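PDB 3PGB: amine oxidase from Emericella nidulans, which catalyses the copper- and topaquinone-dependent oxidative deamination of primary amines to aldehydes, with release of hydrogen peroxide and ammonia. Local coordinates for the interface of chains A and B. Residues are numbered along the deposited sequence; one frame, centred on the assembly and turned at random. Chains: chain A/B, Putative uncharacterized protein.

Contact 1: the interface of chains A and B. Residues chain A 731-734, 736, 752; chain B 313-316.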
loop_
_atom_site.group_PDB
_atom_site.type_symbol
_atom_site.label_atom_id
_atom_site.label_comp_id
_atom_site.label_asym_id
_atom_site.label_seq_id
_atom_site.Cartn_x
_atom_site.Cartn_y
_atom_site.Cartn_z
ATOM N N ARG A 731 10.176 -12.259 15.989
ATOM C CA ARG A 731 10.264 -13.602 16.566
ATOM C C ARG A 731 10.303 -13.599 18.097
ATOM O O ARG A 731 10.240 -14.650 18.718
ATOM C CB ARG A 731 11.488 -14.348 16.008
ATOM N N GLU A 732 10.405 -12.430 18.718
ATOM C CA GLU A 732 10.419 -12.365 20.170
ATOM C C GLU A 732 9.015 -12.358 20.761
ATOM O O GLU A 732 8.853 -12.483 21.974
ATOM C CB GLU A 732 11.238 -11.163 20.647
ATOM C CG GLU A 732 10.542 -9.818 20.553
ATOM C CD GLU A 732 11.505 -8.643 20.703
ATOM O OE1 GLU A 732 12.713 -8.783 20.395
ATOM O OE2 GLU A 732 11.042 -7.569 21.131
ATOM N N THR A 733 7.998 -12.251 19.910
ATOM C CA THR A 733 6.612 -12.312 20.375
ATOM C C THR A 733 6.187 -13.732 20.784
ATOM O O THR A 733 6.592 -14.728 20.167
ATOM C CB THR A 733 5.627 -11.767 19.315
ATOM O OG1 THR A 733 4.344 -11.565 19.919
ATOM C CG2 THR A 733 5.497 -12.718 18.131
ATOM N N VAL A 734 5.375 -13.801 21.841
ATOM C CA VAL A 734 4.716 -15.043 22.255
ATOM C C VAL A 734 3.507 -15.367 21.365
ATOM O O VAL A 734 3.071 -16.519 21.290
ATOM C CB VAL A 734 4.255 -14.996 23.747
ATOM C CG1 VAL A 734 5.461 -14.867 24.692
ATOM C CG2 VAL A 734 3.256 -13.869 23.987
ATOM N N MET A 736 2.603 -16.345 18.569
ATOM C CA MET A 736 2.902 -17.152 17.403
ATOM C C MET A 736 2.564 -18.592 17.762
ATOM O O MET A 736 2.291 -18.896 18.923
ATOM C CB MET A 736 4.381 -17.038 17.053
ATOM C CG MET A 736 5.320 -17.383 18.210
ATOM S SD MET A 736 7.035 -17.562 17.707
ATOM C CE MET A 736 6.883 -18.894 16.510
ATOM N N PHE A 752 3.774 -21.049 22.827
ATOM C CA PHE A 752 4.855 -20.135 23.249
ATOM C C PHE A 752 4.511 -19.150 24.372
ATOM O O PHE A 752 5.022 -18.028 24.399
ATOM C CB PHE A 752 5.409 -19.382 22.032
ATOM C CG PHE A 752 5.946 -20.289 20.967
ATOM C CD1 PHE A 752 7.241 -20.790 21.053
ATOM C CD2 PHE A 752 5.154 -20.667 19.895
ATOM C CE1 PHE A 752 7.737 -21.629 20.088
ATOM C CE2 PHE A 752 5.647 -21.509 18.924
ATOM C CZ PHE A 752 6.945 -21.992 19.020
ATOM N N THR B 313 12.333 -20.715 13.338
ATOM C CA THR B 313 11.202 -19.783 13.412
ATOM C C THR B 313 10.573 -19.663 14.801
ATOM O O THR B 313 9.751 -18.773 15.028
ATOM C CB THR B 313 10.111 -20.199 12.426
ATOM O OG1 THR B 313 9.719 -21.551 12.698
ATOM C CG2 THR B 313 10.631 -20.099 11.000
ATOM N N GLU B 314 10.945 -20.570 15.703
ATOM C CA GLU B 314 10.540 -20.536 17.118
ATOM C C GLU B 314 10.719 -19.156 17.766
ATOM O O GLU B 314 11.552 -18.354 17.334
ATOM C CB GLU B 314 11.368 -21.565 17.919
ATOM C CG GLU B 314 12.906 -21.299 17.883
ATOM C CD GLU B 314 13.766 -22.385 18.564
ATOM O OE1 GLU B 314 14.930 -22.066 18.920
ATOM O OE2 GLU B 314 13.299 -23.543 18.734
ATOM N N GLN B 315 9.952 -18.899 18.820
ATOM C CA GLN B 315 10.098 -17.664 19.585
ATOM C C GLN B 315 11.532 -17.521 20.091
ATOM O O GLN B 315 12.122 -18.486 20.565
ATOM C CB GLN B 315 9.125 -17.649 20.766
ATOM C CG GLN B 315 9.039 -16.314 21.512
ATOM C CD GLN B 315 10.228 -16.053 22.422
ATOM O OE1 GLN B 315 10.848 -16.981 22.938
ATOM N NE2 GLN B 315 10.549 -14.781 22.618
ATOM N N ARG B 316 12.092 -16.319 20.000
ATOM C CA ARG B 316 13.436 -16.073 20.514
ATOM C C ARG B 316 13.682 -14.620 20.903
ATOM O O ARG B 316 13.300 -13.704 20.178
ATOM C CB ARG B 316 14.478 -16.485 19.481
ATOM C CG ARG B 316 15.895 -16.443 20.012
ATOM C CD ARG B 316 16.832 -17.239 19.145
ATOM N NE ARG B 316 17.381 -16.420 18.071
ATOM C CZ ARG B 316 18.673 -16.154 17.886
ATOM N NH1 ARG B 316 19.603 -16.650 18.695
ATOM N NH2 ARG B 316 19.034 -15.390 16.860
#
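The backbone N-H of B:Arg316 bonds to the carbonyl oxygen of A:Arg731 (N to O 2.8 Å), where the extended chain B loop passes the C-terminal end of the 3-10 helix 729-732 of chain A. Beside this bond B:Gln315 hides 86 Å² of its surface against chain A. Its CG stands anti to the backbone N (chi1 -171°), and a bend at chi2 carries the carboxamide toward the helix end. There B:Gln315 NE2 donates to the carbonyl oxygen of A:Glu732 at 2.9 Å, nearly straight (160° at H). The acceptor lies close to the amide plane of B:Gln315, whereas NE2 sits above the carbonyl plane of A:Glu732, off the lone pairs. These two bonds thus use successive carbonyls at a helix end, which may carry some extra negative potential. The apolar part of B:Gln315 packs against A:Phe752 and A:Met736. A:Phe752 and B:Gln315 lie alongside, pointing opposite ways, A:Phe752 CD1 lying 3.7 Å from B:Gln315 CB, with ring and amide planes 54° apart. A:Met736 SD lies 4.2 Å above the centre of one face of the A:Phe752 ring and 3.6 Å from B:Gln315 CA. The bent methionine tip continues along the loop, the methyl CE of A:Met736 4.1 Å from B:Glu314 CA. Copper amine oxidases work as homodimers, and this patch fastens a loop of one subunit to the 3-10 helix and neighbouring hydrophobic residues of the other.

Contact 2: the interface of chains A and B. Residues chain A 337, 350-351, 494, 732-734; chain B 318-321, 323.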
loop_
_atom_site.group_PDB
_atom_site.type_symbol
_atom_site.label_atom_id
_atom_site.label_comp_id
_atom_site.label_asym_id
_atom_site.label_seq_id
_atom_site.Cartn_x
_atom_site.Cartn_y
_atom_site.Cartn_z
ATOM N N ARG A 337 -2.710 -3.083 25.678
ATOM C CA ARG A 337 -1.383 -3.649 25.977
ATOM C C ARG A 337 -0.249 -2.642 25.756
ATOM O O ARG A 337 0.794 -2.967 25.199
ATOM C CB ARG A 337 -1.139 -4.904 25.145
ATOM C CG ARG A 337 -2.127 -6.034 25.415
ATOM C CD ARG A 337 -1.689 -7.313 24.710
ATOM N NE ARG A 337 -1.323 -7.032 23.325
ATOM C CZ ARG A 337 -0.495 -7.757 22.580
ATOM N NH1 ARG A 337 0.084 -8.854 23.047
ATOM N NH2 ARG A 337 -0.247 -7.364 21.340
ATOM N N MET A 350 5.355 -2.171 23.664
ATOM C CA MET A 350 6.313 -3.242 23.416
ATOM C C MET A 350 7.733 -2.658 23.456
ATOM O O MET A 350 8.146 -2.131 24.489
ATOM C CB MET A 350 5.985 -3.927 22.079
ATOM C CG MET A 350 4.547 -4.417 21.979
ATOM S SD MET A 350 4.256 -5.857 23.019
ATOM C CE MET A 350 2.490 -5.716 23.305
ATOM N N ASP A 351 8.458 -2.713 22.340
ATOM C CA ASP A 351 9.820 -2.184 22.261
ATOM C C ASP A 351 9.906 -0.704 21.877
ATOM O O ASP A 351 11.009 -0.164 21.805
ATOM C CB ASP A 351 10.625 -2.993 21.245
ATOM C CG ASP A 351 10.854 -4.425 21.680
ATOM O OD1 ASP A 351 11.420 -5.192 20.888
ATOM O OD2 ASP A 351 10.484 -4.784 22.811
ATOM N N MET A 494 5.771 -5.135 15.055
ATOM C CA MET A 494 6.649 -6.017 15.825
ATOM C C MET A 494 7.941 -6.400 15.102
ATOM O O MET A 494 8.833 -6.968 15.718
ATOM C CB MET A 494 5.903 -7.284 16.250
ATOM C CG MET A 494 4.832 -7.043 17.307
ATOM S SD MET A 494 5.509 -6.353 18.828
ATOM C CE MET A 494 6.380 -7.780 19.487
ATOM N N GLU A 732 10.405 -12.430 18.718
ATOM C CA GLU A 732 10.419 -12.365 20.170
ATOM C C GLU A 732 9.015 -12.358 20.761
ATOM O O GLU A 732 8.853 -12.483 21.974
ATOM C CB GLU A 732 11.238 -11.163 20.647
ATOM C CG GLU A 732 10.542 -9.818 20.553
ATOM C CD GLU A 732 11.505 -8.643 20.703
ATOM O OE1 GLU A 732 12.713 -8.783 20.395
ATOM O OE2 GLU A 732 11.042 -7.569 21.131
ATOM N N THR A 733 7.998 -12.251 19.910
ATOM C CA THR A 733 6.612 -12.312 20.375
ATOM C C THR A 733 6.187 -13.732 20.784
ATOM O O THR A 733 6.592 -14.728 20.167
ATOM C CB THR A 733 5.627 -11.767 19.315
ATOM O OG1 THR A 733 4.344 -11.565 19.919
ATOM C CG2 THR A 733 5.497 -12.718 18.131
ATOM N N VAL A 734 5.375 -13.801 21.841
ATOM C CA VAL A 734 4.716 -15.043 22.255
ATOM C C VAL A 734 3.507 -15.367 21.365
ATOM O O VAL A 734 3.071 -16.519 21.290
ATOM C CB VAL A 734 4.255 -14.996 23.747
ATOM C CG1 VAL A 734 5.461 -14.867 24.692
ATOM C CG2 VAL A 734 3.256 -13.869 23.987
ATOM N N PRO B 318 13.947 -11.375 24.050
ATOM C CA PRO B 318 13.166 -10.856 25.174
ATOM C C PRO B 318 11.692 -10.668 24.817
ATOM O O PRO B 318 11.375 -9.976 23.847
ATOM C CB PRO B 318 13.830 -9.510 25.472
ATOM C CG PRO B 318 14.424 -9.083 24.163
ATOM C CD PRO B 318 14.824 -10.348 23.452
ATOM N N VAL B 319 10.808 -11.302 25.583
ATOM C CA VAL B 319 9.383 -11.098 25.413
ATOM C C VAL B 319 9.073 -9.674 25.872
ATOM O O VAL B 319 9.450 -9.298 26.977
ATOM C CB VAL B 319 8.549 -12.096 26.231
ATOM C CG1 VAL B 319 7.071 -11.857 25.987
ATOM C CG2 VAL B 319 8.934 -13.531 25.875
ATOM N N PRO B 320 8.405 -8.874 25.021
ATOM C CA PRO B 320 8.201 -7.472 25.373
ATOM C C PRO B 320 7.108 -7.261 26.416
ATOM O O PRO B 320 6.330 -8.175 26.682
ATOM C CB PRO B 320 7.798 -6.815 24.042
ATOM C CG PRO B 320 7.892 -7.883 22.989
ATOM C CD PRO B 320 7.859 -9.191 23.690
ATOM N N PRO B 321 7.047 -6.057 27.002
ATOM C CA PRO B 321 6.038 -5.743 28.009
ATOM C C PRO B 321 4.612 -6.047 27.551
ATOM O O PRO B 321 4.227 -5.678 26.445
ATOM C CB PRO B 321 6.213 -4.235 28.220
ATOM C CG PRO B 321 7.612 -3.969 27.864
ATOM C CD PRO B 321 7.977 -4.932 26.787
ATOM N N ASP B 323 3.063 -8.568 26.406
ATOM C CA ASP B 323 2.775 -9.329 25.186
ATOM C C ASP B 323 2.068 -10.651 25.472
ATOM O O ASP B 323 1.411 -11.196 24.587
ATOM C CB ASP B 323 4.044 -9.566 24.354
ATOM C CG ASP B 323 3.736 -9.968 22.910
ATOM O OD1 ASP B 323 2.848 -9.352 22.283
ATOM O OD2 ASP B 323 4.382 -10.900 22.397
HETATM O O HOH W 1 3.598 -3.107 25.793
HETATM O O HOH W 2 11.233 -7.099 24.214
#
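B:Asp323 reaches across to A:Thr733, A:Val734 and A:Arg337 with both carboxylate oxygens. B:Asp323 OD2 takes the hydroxyl OG1 of A:Thr733 on its syn lone pair at 2.6 Å, and the backbone N of A:Val734 meets it nearly along the C-O axis at 3.1 Å. B:Asp323 OD1 forms a salt bridge with A:Arg337 NH1 (2.9 Å); the nitrogen comes from above the carboxylate plane, and the bond is bent (131° at H). CG anti to the backbone N (chi1 -163°) extends the carboxylate away from the B:Asp323 backbone, with OD2 toward A:Thr733 and OD1 toward A:Arg337. Around this polar core B:Pro320 pushes its ring among A:Met350, A:Asp351, A:Met494 and A:Glu732; B:Pro320 CG meets the methyl CE of A:Met494 tip to tip at 3.8 Å. A:Val734 CG1 packs on B:Val319 CG1. Further out, A:Met350 CE lies 3.7 Å above the guanidinium plane of A:Arg337, over its centre, and may limit its tilting. Water 1 connects the carbonyl of B:Pro321 (2.7 Å from its O) with A:Met350 N and A:Arg337 O. Water 2 joins the carbonyl of B:Pro318 to the carboxylates of A:Asp351 and A:Glu732. The site clamps a proline-rich segment of one subunit onto the other, supporting the dimer.

Contact 3: the interface of chains A and B. Residues chain A 331-333, 337, 424, 449-450, 471; chain B 326-328.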
loop_
_atom_site.group_PDB
_atom_site.type_symbol
_atom_site.label_atom_id
_atom_site.label_comp_id
_atom_site.label_asym_id
_atom_site.label_seq_id
_atom_site.Cartn_x
_atom_site.Cartn_y
_atom_site.Cartn_z
ATOM N N ILE A 331 -12.335 -6.348 18.852
ATOM C CA ILE A 331 -12.454 -6.166 20.301
ATOM C C ILE A 331 -11.096 -6.435 20.968
ATOM O O ILE A 331 -10.217 -7.052 20.361
ATOM C CB ILE A 331 -13.597 -7.044 20.912
ATOM C CG1 ILE A 331 -13.312 -8.545 20.777
ATOM C CG2 ILE A 331 -14.925 -6.721 20.242
ATOM C CD1 ILE A 331 -12.780 -9.168 22.023
ATOM N N ALA A 332 -10.922 -5.944 22.195
ATOM C CA ALA A 332 -9.652 -6.076 22.914
ATOM C C ALA A 332 -9.881 -6.817 24.228
ATOM O O ALA A 332 -10.045 -6.187 25.267
ATOM C CB ALA A 332 -9.044 -4.706 23.174
ATOM N N PRO A 333 -9.881 -8.162 24.185
ATOM C CA PRO A 333 -10.209 -8.997 25.347
ATOM C C PRO A 333 -9.432 -8.661 26.614
ATOM O O PRO A 333 -10.010 -8.686 27.699
ATOM C CB PRO A 333 -9.848 -10.410 24.885
ATOM C CG PRO A 333 -9.919 -10.361 23.406
ATOM C CD PRO A 333 -9.523 -8.979 23.011
ATOM N N ARG A 337 -2.710 -3.083 25.678
ATOM C CA ARG A 337 -1.383 -3.649 25.977
ATOM C C ARG A 337 -0.249 -2.642 25.756
ATOM O O ARG A 337 0.794 -2.967 25.199
ATOM C CB ARG A 337 -1.139 -4.904 25.145
ATOM C CG ARG A 337 -2.127 -6.034 25.415
ATOM C CD ARG A 337 -1.689 -7.313 24.710
ATOM N NE ARG A 337 -1.323 -7.032 23.325
ATOM C CZ ARG A 337 -0.495 -7.757 22.580
ATOM N NH1 ARG A 337 0.084 -8.854 23.047
ATOM N NH2 ARG A 337 -0.247 -7.364 21.340
ATOM N N TYR A 424 -12.413 0.209 21.383
ATOM C CA TYR A 424 -11.576 -0.008 22.572
ATOM C C TYR A 424 -10.328 0.887 22.624
ATOM O O TYR A 424 -9.549 0.807 23.580
ATOM C CB TYR A 424 -11.143 -1.475 22.659
ATOM C CG TYR A 424 -10.353 -1.937 21.457
ATOM C CD1 TYR A 424 -8.973 -1.786 21.406
ATOM C CD2 TYR A 424 -10.992 -2.510 20.359
ATOM C CE1 TYR A 424 -8.252 -2.203 20.298
ATOM C CE2 TYR A 424 -10.278 -2.926 19.244
ATOM C CZ TYR A 424 -8.914 -2.769 19.221
ATOM O OH TYR A 424 -8.199 -3.179 18.128
ATOM N N GLU A 449 -4.073 -0.878 19.569
ATOM C CA GLU A 449 -3.550 -2.060 18.903
ATOM C C GLU A 449 -4.556 -2.554 17.863
ATOM O O GLU A 449 -5.763 -2.330 17.987
ATOM C CB GLU A 449 -3.272 -3.171 19.909
ATOM C CG GLU A 449 -2.000 -2.997 20.693
ATOM C CD GLU A 449 -1.570 -4.297 21.333
ATOM O OE1 GLU A 449 -2.435 -4.956 21.942
ATOM O OE2 GLU A 449 -0.384 -4.672 21.214
ATOM N N PHE A 450 -4.055 -3.232 16.842
ATOM C CA PHE A 450 -4.915 -3.780 15.804
ATOM C C PHE A 450 -4.286 -5.045 15.258
ATOM O O PHE A 450 -3.129 -5.037 14.854
ATOM C CB PHE A 450 -5.123 -2.751 14.685
ATOM C CG PHE A 450 -6.248 -3.087 13.753
ATOM C CD1 PHE A 450 -7.533 -2.619 13.998
ATOM C CD2 PHE A 450 -6.025 -3.873 12.630
ATOM C CE1 PHE A 450 -8.576 -2.931 13.140
ATOM C CE2 PHE A 450 -7.067 -4.190 11.763
ATOM C CZ PHE A 450 -8.339 -3.717 12.016
ATOM N N VAL A 471 0.329 -8.056 15.071
ATOM C CA VAL A 471 -0.312 -7.103 15.965
ATOM C C VAL A 471 0.518 -5.824 15.991
ATOM O O VAL A 471 1.709 -5.865 16.317
ATOM C CB VAL A 471 -0.460 -7.671 17.387
ATOM C CG1 VAL A 471 -1.200 -6.678 18.273
ATOM C CG2 VAL A 471 -1.194 -9.003 17.348
ATOM N N GLN B 326 -3.754 -11.170 25.822
ATOM C CA GLN B 326 -4.416 -11.347 24.522
ATOM C C GLN B 326 -4.405 -10.066 23.674
ATOM O O GLN B 326 -4.871 -9.015 24.121
ATOM C CB GLN B 326 -5.867 -11.820 24.696
ATOM C CG GLN B 326 -6.159 -13.222 24.157
ATOM C CD GLN B 326 -6.695 -13.224 22.723
ATOM O OE1 GLN B 326 -5.976 -12.906 21.760
ATOM N NE2 GLN B 326 -7.968 -13.596 22.577
ATOM N N PRO B 327 -3.877 -10.153 22.442
ATOM C CA PRO B 327 -4.038 -9.032 21.536
ATOM C C PRO B 327 -5.480 -8.921 21.050
ATOM O O PRO B 327 -6.255 -9.865 21.215
ATOM C CB PRO B 327 -3.115 -9.389 20.374
ATOM C CG PRO B 327 -3.025 -10.867 20.410
ATOM C CD PRO B 327 -3.061 -11.224 21.847
ATOM N N PRO B 328 -5.844 -7.775 20.452
ATOM C CA PRO B 328 -7.181 -7.635 19.907
ATOM C C PRO B 328 -7.524 -8.768 18.959
ATOM O O PRO B 328 -6.631 -9.359 18.341
ATOM C CB PRO B 328 -7.113 -6.308 19.146
ATOM C CG PRO B 328 -6.100 -5.537 19.857
ATOM C CD PRO B 328 -5.064 -6.537 20.287
#
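B:Pro328 and B:Pro327 press their rings into a pocket of chain A, in the dimer interface typical of copper/topaquinone amine oxidases. B:Pro328, with 75 Å² hidden, turns CB and CG toward A:Tyr424 and crosses it at about a right angle, the phenol oxygen OH lying 3.5 Å from CB. B:Pro328 CG also packs on A:Glu449 CB at 3.7 Å, and its CD on the carboxylate oxygen OE1. On another side B:Pro328 CB lies 3.4 Å from the carbonyl oxygen of A:Ile331. B:Pro327 sets CB 3.6 Å above the guanidinium plane of A:Arg337, toward the rim, on the face opposite the one under A:Met350 CE. The same B:Pro327 CB touches the A:Val471 branch CG2 at 3.6 Å, with the two side chains crossing at about a right angle. The pocket wall is braced from within chain A. A:Arg337 grips the A:Glu449 carboxylate side-on: NE to OE1 is 2.7 Å and straight (171° at H), on the syn lone pair, while NH2 donates to OE2 from a more tilted position. A:Tyr424, its CG in the crowded position between N and the carbonyl carbon (chi1 59°), donates OH to the A:Glu449 carbonyl O at 2.6 Å. A:Pro333 CD lies 3.8 Å from the carbonyl oxygen of B:Pro327.

Contact 4: the interface of chains A and B. Residues chain A 413, 420, 478, 480, 485, 506, 710; chain B 458-460.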
loop_
_atom_site.group_PDB
_atom_site.type_symbol
_atom_site.label_atom_id
_atom_site.label_comp_id
_atom_site.label_asym_id
_atom_site.label_seq_id
_atom_site.Cartn_x
_atom_site.Cartn_y
_atom_site.Cartn_z
ATOM N N PHE A 413 -10.881 17.799 15.101
ATOM C CA PHE A 413 -12.099 17.618 15.887
ATOM C C PHE A 413 -12.169 16.258 16.585
ATOM O O PHE A 413 -11.394 15.355 16.294
ATOM C CB PHE A 413 -13.333 17.768 14.997
ATOM C CG PHE A 413 -13.480 19.128 14.376
ATOM C CD1 PHE A 413 -13.494 20.272 15.163
ATOM C CD2 PHE A 413 -13.628 19.263 12.999
ATOM C CE1 PHE A 413 -13.644 21.530 14.587
ATOM C CE2 PHE A 413 -13.780 20.517 12.415
ATOM C CZ PHE A 413 -13.789 21.649 13.205
ATOM N N ASP A 420 -14.006 6.166 13.376
ATOM C CA ASP A 420 -12.694 6.728 13.061
ATOM C C ASP A 420 -11.570 5.851 13.605
ATOM O O ASP A 420 -10.523 5.738 12.979
ATOM C CB ASP A 420 -12.567 8.145 13.627
ATOM C CG ASP A 420 -13.330 9.172 12.806
ATOM O OD1 ASP A 420 -13.206 9.153 11.564
ATOM O OD2 ASP A 420 -14.044 10.004 13.401
ATOM N N VAL A 478 -7.233 13.177 12.967
ATOM C CA VAL A 478 -7.951 13.562 11.767
ATOM C C VAL A 478 -8.248 15.044 11.829
ATOM O O VAL A 478 -8.913 15.494 12.758
ATOM C CB VAL A 478 -9.285 12.811 11.624
ATOM C CG1 VAL A 478 -10.053 13.324 10.406
ATOM C CG2 VAL A 478 -9.045 11.308 11.525
ATOM N N THR A 480 -10.026 18.205 9.726
ATOM C CA THR A 480 -10.969 18.529 8.666
ATOM C C THR A 480 -10.941 20.026 8.410
ATOM O O THR A 480 -11.657 20.784 9.052
ATOM C CB THR A 480 -12.402 18.085 9.011
ATOM O OG1 THR A 480 -12.413 16.681 9.288
ATOM C CG2 THR A 480 -13.356 18.385 7.857
ATOM N N ASP A 485 -10.942 16.155 4.536
ATOM C CA ASP A 485 -10.707 15.358 5.739
ATOM C C ASP A 485 -9.444 14.546 5.558
ATOM O O ASP A 485 -9.430 13.572 4.813
ATOM C CB ASP A 485 -11.880 14.429 6.042
ATOM C CG ASP A 485 -13.094 15.180 6.531
ATOM O OD1 ASP A 485 -13.622 16.015 5.768
ATOM O OD2 ASP A 485 -13.520 14.945 7.678
ATOM N N GLY A 506 -13.880 13.465 2.429
ATOM C CA GLY A 506 -14.562 14.748 2.460
ATOM C C GLY A 506 -14.947 15.220 1.068
ATOM O O GLY A 506 -14.976 14.433 0.119
ATOM N N PHE A 710 -11.603 7.009 1.438
ATOM C CA PHE A 710 -10.289 6.730 2.019
ATOM C C PHE A 710 -9.584 5.514 1.413
ATOM O O PHE A 710 -8.365 5.394 1.512
ATOM C CB PHE A 710 -10.413 6.496 3.530
ATOM C CG PHE A 710 -10.619 7.750 4.345
ATOM C CD1 PHE A 710 -9.740 8.820 4.243
ATOM C CD2 PHE A 710 -11.666 7.834 5.259
ATOM C CE1 PHE A 710 -9.918 9.966 5.004
ATOM C CE2 PHE A 710 -11.850 8.975 6.032
ATOM C CZ PHE A 710 -10.974 10.045 5.906
ATOM N N ARG B 458 -15.634 9.972 5.428
ATOM C CA ARG B 458 -16.074 10.824 6.521
ATOM C C ARG B 458 -16.152 12.253 6.075
ATOM O O ARG B 458 -15.570 12.615 5.056
ATOM C CB ARG B 458 -15.100 10.746 7.694
ATOM C CG ARG B 458 -13.818 11.523 7.476
ATOM C CD ARG B 458 -12.811 11.338 8.611
ATOM N NE ARG B 458 -13.441 11.298 9.929
ATOM C CZ ARG B 458 -13.987 12.342 10.547
ATOM N NH1 ARG B 458 -14.011 13.550 9.979
ATOM N NH2 ARG B 458 -14.529 12.175 11.740
ATOM N N HIS B 459 -16.873 13.057 6.853
ATOM C CA HIS B 459 -16.750 14.508 6.777
ATOM C C HIS B 459 -17.286 15.200 8.025
ATOM O O HIS B 459 -18.406 14.933 8.452
ATOM C CB HIS B 459 -17.457 15.073 5.554
ATOM C CG HIS B 459 -17.285 16.549 5.416
ATOM N ND1 HIS B 459 -16.045 17.139 5.303
ATOM C CD2 HIS B 459 -18.187 17.559 5.407
ATOM C CE1 HIS B 459 -16.193 18.447 5.211
ATOM N NE2 HIS B 459 -17.481 18.729 5.271
ATOM N N SER B 460 -16.487 16.103 8.586
ATOM C CA SER B 460 -16.872 16.848 9.787
ATOM C C SER B 460 -17.144 18.325 9.502
ATOM O O SER B 460 -16.623 18.895 8.546
ATOM C CB SER B 460 -15.780 16.720 10.847
ATOM O OG SER B 460 -15.607 15.363 11.212
#
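A:Asp485 OD2 is gripped from both subunits: B:Arg458 NH1 reaches it nearly along the C-O axis at 2.7 Å, as a salt bridge, while A:Thr480 OG1 donates from well above the carboxylate plane at 2.6 Å. The other oxygen, A:Asp485 OD1, accepts from B:His459 ND1 on the syn side (2.7 Å, 162° at H), close to the imidazole plane. A:Thr480 and A:Asp485 belong to the conserved topaquinone motif, A:Asp485 directly following the cofactor residue at 484, so the partner strand 457-460 bonds beside the quinone and may steady that loop. B:Arg458 is shared between two carboxylates. It holds A:Asp420 side-on, B:Arg458 NE to A:Asp420 OD1 2.7 Å and NH2 to OD2 2.8 Å, both oxygens met on their syn sides near the guanidinium plane. B:Arg458 CG stands between the backbone N and the carbonyl carbon (chi1 76°), and a bend at chi3 turns the guanidinium edge toward both aspartates. Within chain B, B:Arg458 NH1 also donates to the hydroxyl OG of B:Ser460 at 2.7 Å, which further fixes the rotation of the group. The aliphatic stem of B:Arg458 runs antiparallel to A:Val478, beside its CG1, and the edge of the A:Phe710 ring faces it, CZ lying 3.5 Å from B:Arg458 CD.

Contacts 1, 2 and 3 follow one continuous stretch of chain B, residues 313 to 328, across chain A. The centres of contacts 1 and 2 are about 9 Å apart, and these share A:Glu732, A:Thr733 and A:Val734; contact 3 lies about 14 Å from contact 2 and shares A:Arg337 with it. Contact 4 uses strand 457-460 instead, about 24 Å from contact 3 and 38 Å from contact 1. Its centre is about 12 Å from A:Asp403, the predicted catalytic base, against 43 Å for contact 1. The 313-328 segment ties the subunits together; contact 4 brings the partner near the active site, perhaps linking dimerisation to it.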